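Local structure of 11S globulin subunit beta (Cucurbita maxima, 2EVX) at residues 335-340 with 384-389. The protein serves as a seed storage protein, a nutrient reservoir of the 11S globulin family that also binds magnesium ions. Residues are numbered along the deposited sequence; the frame is centred on the assembly and turned at random.
Sequences VAPHYT and VVIKRA
Val385 CG1 lies over one face of the His338 ring, 3.7 Å from its centroid and shifted toward the rim, a CH-pi contact between side chains lying alongside. Chi1 of 52° sets this methyl between the backbone N and carbonyl carbon of Val385, which brings it over the imidazole. Val335 and Lys387 flank this pair on the same sheet face, CB to CB at 4.0 Å. On the other side Ile386 lies along the proline ring, its CG1 3.4 Å from Pro337 CB, and Phe217 and Ala221 of a second subunit cover them. The backbones pair antiparallel, Val335 with Lys387 and His338 with Val385, the return bond from Lys387 N to Val335 O being weak. Val385 O accepts His338 N at 3.0 Å in the carbonyl plane and also meets the CA-H of Pro337. The register slips by one residue around Pro337, a beta bulge. Across it His338 ND1 donates to Ala336 O at 2.7 Å, fixing the ring's rotation; a leucine here would probably cost Val385 CG1 its ring face and leave the Ala336 carbonyl without this donor. At the polar edge His338 touches magnesium-binding Arg447, and the bent Lys387 chain, of the same site, comes within about 3 Å, nearest atoms, of a bound magnesium ion and makes a cation-pi contact with Trp396. This antiparallel pairing belongs to the beta-barrel of the C-terminal cupin domain.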
ATOM      1  N   VAL A 335     -10.611  31.191  -6.675  1.00 40.91           N
ATOM      2  CA  VAL A 335     -11.031  29.798  -6.649  1.00 34.92           C
ATOM      3  C   VAL A 335     -11.681  29.651  -5.271  1.00 35.16           C
ATOM      4  O   VAL A 335     -11.059  29.929  -4.252  1.00 41.15           O
ATOM      5  CB  VAL A 335      -9.830  28.826  -6.778  1.00 35.12           C
ATOM      6  CG1 VAL A 335     -10.307  27.394  -6.642  1.00 29.58           C
ATOM      7  CG2 VAL A 335      -9.138  29.014  -8.130  1.00 38.65           C
ATOM      8  N   ALA A 336     -12.939  29.238  -5.246  1.00 32.30           N
ATOM      9  CA  ALA A 336     -13.672  29.095  -3.995  1.00 36.16           C
ATOM     10  C   ALA A 336     -12.992  28.176  -2.990  1.00 38.55           C
ATOM     11  O   ALA A 336     -12.213  27.307  -3.363  1.00 40.48           O
ATOM     12  CB  ALA A 336     -15.084  28.586  -4.280  1.00 30.90           C
ATOM     13  N   PRO A 337     -13.275  28.369  -1.690  1.00 41.45           N
ATOM     14  CA  PRO A 337     -12.659  27.513  -0.675  1.00 41.50           C
ATOM     15  C   PRO A 337     -12.981  26.052  -0.942  1.00 42.03           C
ATOM     16  O   PRO A 337     -14.080  25.709  -1.372  1.00 39.93           O
ATOM     17  CB  PRO A 337     -13.262  28.029   0.635  1.00 37.21           C
ATOM     18  CG  PRO A 337     -14.506  28.719   0.211  1.00 37.37           C
ATOM     19  CD  PRO A 337     -14.100  29.406  -1.053  1.00 34.89           C
ATOM     20  N   HIS A 338     -12.011  25.188  -0.677  1.00 46.61           N
ATOM     21  CA  HIS A 338     -12.201  23.773  -0.926  1.00 43.55           C
ATOM     22  C   HIS A 338     -10.996  22.975  -0.437  1.00 43.41           C
ATOM     23  O   HIS A 338      -9.957  23.534  -0.083  1.00 49.40           O
ATOM     24  CB  HIS A 338     -12.335  23.541  -2.427  1.00 33.10           C
ATOM     25  CG  HIS A 338     -11.082  23.845  -3.181  1.00 25.08           C
ATOM     26  ND1 HIS A 338     -10.641  25.131  -3.401  1.00 31.58           N
ATOM     27  CD2 HIS A 338     -10.146  23.028  -3.724  1.00 24.39           C
ATOM     28  CE1 HIS A 338      -9.490  25.097  -4.051  1.00 27.94           C
ATOM     29  NE2 HIS A 338      -9.167  23.833  -4.259  1.00 26.89           N
ATOM     30  N   TYR A 339     -11.146  21.660  -0.445  1.00 31.49           N
ATOM     31  CA  TYR A 339     -10.081  20.772  -0.053  1.00 36.52           C
ATOM     32  C   TYR A 339     -10.254  19.516  -0.912  1.00 39.48           C
ATOM     33  O   TYR A 339     -11.347  19.243  -1.410  1.00 37.46           O
ATOM     34  CB  TYR A 339     -10.190  20.429   1.431  1.00 30.08           C
ATOM     35  CG  TYR A 339     -11.447  19.668   1.783  1.00 32.55           C
ATOM     36  CD1 TYR A 339     -12.665  20.326   1.981  1.00 28.98           C
ATOM     37  CD2 TYR A 339     -11.419  18.280   1.914  1.00 29.45           C
ATOM     38  CE1 TYR A 339     -13.818  19.616   2.305  1.00 28.62           C
ATOM     39  CE2 TYR A 339     -12.555  17.565   2.230  1.00 24.45           C
ATOM     40  CZ  TYR A 339     -13.751  18.230   2.431  1.00 30.63           C
ATOM     41  OH  TYR A 339     -14.862  17.494   2.780  1.00 29.94           O
ATOM     42  N   THR A 340      -9.172  18.779  -1.121  1.00 37.10           N
ATOM     43  CA  THR A 340      -9.246  17.562  -1.900  1.00 28.25           C
ATOM     44  C   THR A 340      -9.250  16.442  -0.887  1.00 31.33           C
ATOM     45  O   THR A 340      -8.359  16.350  -0.042  1.00 31.97           O
ATOM     46  CB  THR A 340      -8.041  17.402  -2.803  1.00 28.26           C
ATOM     47  OG1 THR A 340      -7.950  18.533  -3.680  1.00 27.98           O
ATOM     48  CG2 THR A 340      -8.163  16.120  -3.597  1.00 17.85           C
ATOM     49  N   VAL A 384      -8.009  22.927   3.748  1.00 29.29           N
ATOM     50  CA  VAL A 384      -8.879  23.826   3.019  1.00 28.45           C
ATOM     51  C   VAL A 384      -7.996  24.893   2.416  1.00 28.95           C
ATOM     52  O   VAL A 384      -6.969  25.249   2.988  1.00 30.88           O
ATOM     53  CB  VAL A 384      -9.937  24.464   3.941  1.00 34.34           C
ATOM     54  CG1 VAL A 384     -10.928  25.253   3.112  1.00 31.98           C
ATOM     55  CG2 VAL A 384     -10.660  23.383   4.737  1.00 25.30           C
ATOM     56  N   VAL A 385      -8.386  25.391   1.251  1.00 29.57           N
ATOM     57  CA  VAL A 385      -7.600  26.404   0.557  1.00 31.40           C
ATOM     58  C   VAL A 385      -8.494  27.384  -0.196  1.00 33.42           C
ATOM     59  O   VAL A 385      -9.666  27.104  -0.475  1.00 35.09           O
ATOM     60  CB  VAL A 385      -6.586  25.732  -0.428  1.00 27.75           C
ATOM     61  CG1 VAL A 385      -7.308  24.756  -1.313  1.00 32.83           C
ATOM     62  CG2 VAL A 385      -5.882  26.775  -1.280  1.00 25.16           C
ATOM     63  N   ILE A 386      -7.923  28.544  -0.502  1.00 33.01           N
ATOM     64  CA  ILE A 386      -8.603  29.620  -1.206  1.00 28.04           C
ATOM     65  C   ILE A 386      -7.568  30.326  -2.056  1.00 30.57           C
ATOM     66  O   ILE A 386      -6.449  30.563  -1.607  1.00 34.57           O
ATOM     67  CB  ILE A 386      -9.209  30.630  -0.216  1.00 35.27           C
ATOM     68  CG1 ILE A 386     -10.452  30.016   0.440  1.00 36.56           C
ATOM     69  CG2 ILE A 386      -9.496  31.954  -0.922  1.00 31.12           C
ATOM     70  CD1 ILE A 386     -11.186  30.935   1.385  1.00 34.26           C
ATOM     71  N   LYS A 387      -7.930  30.653  -3.288  1.00 35.30           N
ATOM     72  CA  LYS A 387      -6.992  31.326  -4.169  1.00 39.16           C
ATOM     73  C   LYS A 387      -7.587  32.542  -4.847  1.00 40.76           C
ATOM     74  O   LYS A 387      -8.757  32.554  -5.233  1.00 38.34           O
ATOM     75  CB  LYS A 387      -6.454  30.347  -5.217  1.00 44.28           C
ATOM     76  CG  LYS A 387      -5.395  29.404  -4.661  1.00 52.98           C
ATOM     77  CD  LYS A 387      -4.908  28.371  -5.682  1.00 56.45           C
ATOM     78  CE  LYS A 387      -5.866  27.189  -5.812  1.00 41.74           C
ATOM     79  NZ  LYS A 387      -5.248  26.063  -6.567  1.00 30.00           N
ATOM     80  N   ARG A 388      -6.764  33.572  -4.976  1.00 34.12           N
ATOM     81  CA  ARG A 388      -7.180  34.804  -5.610  1.00 36.58           C
ATOM     82  C   ARG A 388      -6.043  35.364  -6.440  1.00 44.14           C
ATOM     83  O   ARG A 388      -4.985  35.710  -5.914  1.00 41.40           O
ATOM     84  CB  ARG A 388      -7.609  35.818  -4.560  1.00 40.98           C
ATOM     85  CG  ARG A 388      -7.168  37.233  -4.855  1.00 52.47           C
ATOM     86  CD  ARG A 388      -8.162  38.192  -4.290  1.00 62.85           C
ATOM     87  NE  ARG A 388      -9.407  38.124  -5.041  1.00 68.06           N
ATOM     88  CZ  ARG A 388     -10.575  38.552  -4.580  1.00 77.31           C
ATOM     89  NH1 ARG A 388     -10.650  39.073  -3.361  1.00 77.56           N
ATOM     90  NH2 ARG A 388     -11.661  38.477  -5.345  1.00 77.29           N
ATOM     91  N   ALA A 389      -6.271  35.457  -7.745  1.00 49.32           N
ATOM     92  CA  ALA A 389      -5.264  35.965  -8.663  1.00 52.92           C
ATOM     93  C   ALA A 389      -5.015  37.463  -8.499  1.00 50.41           C
ATOM     94  O   ALA A 389      -5.887  38.214  -8.057  1.00 44.87           O
ATOM     95  CB  ALA A 389      -5.680  35.664 -10.095  1.00 57.47           C
TER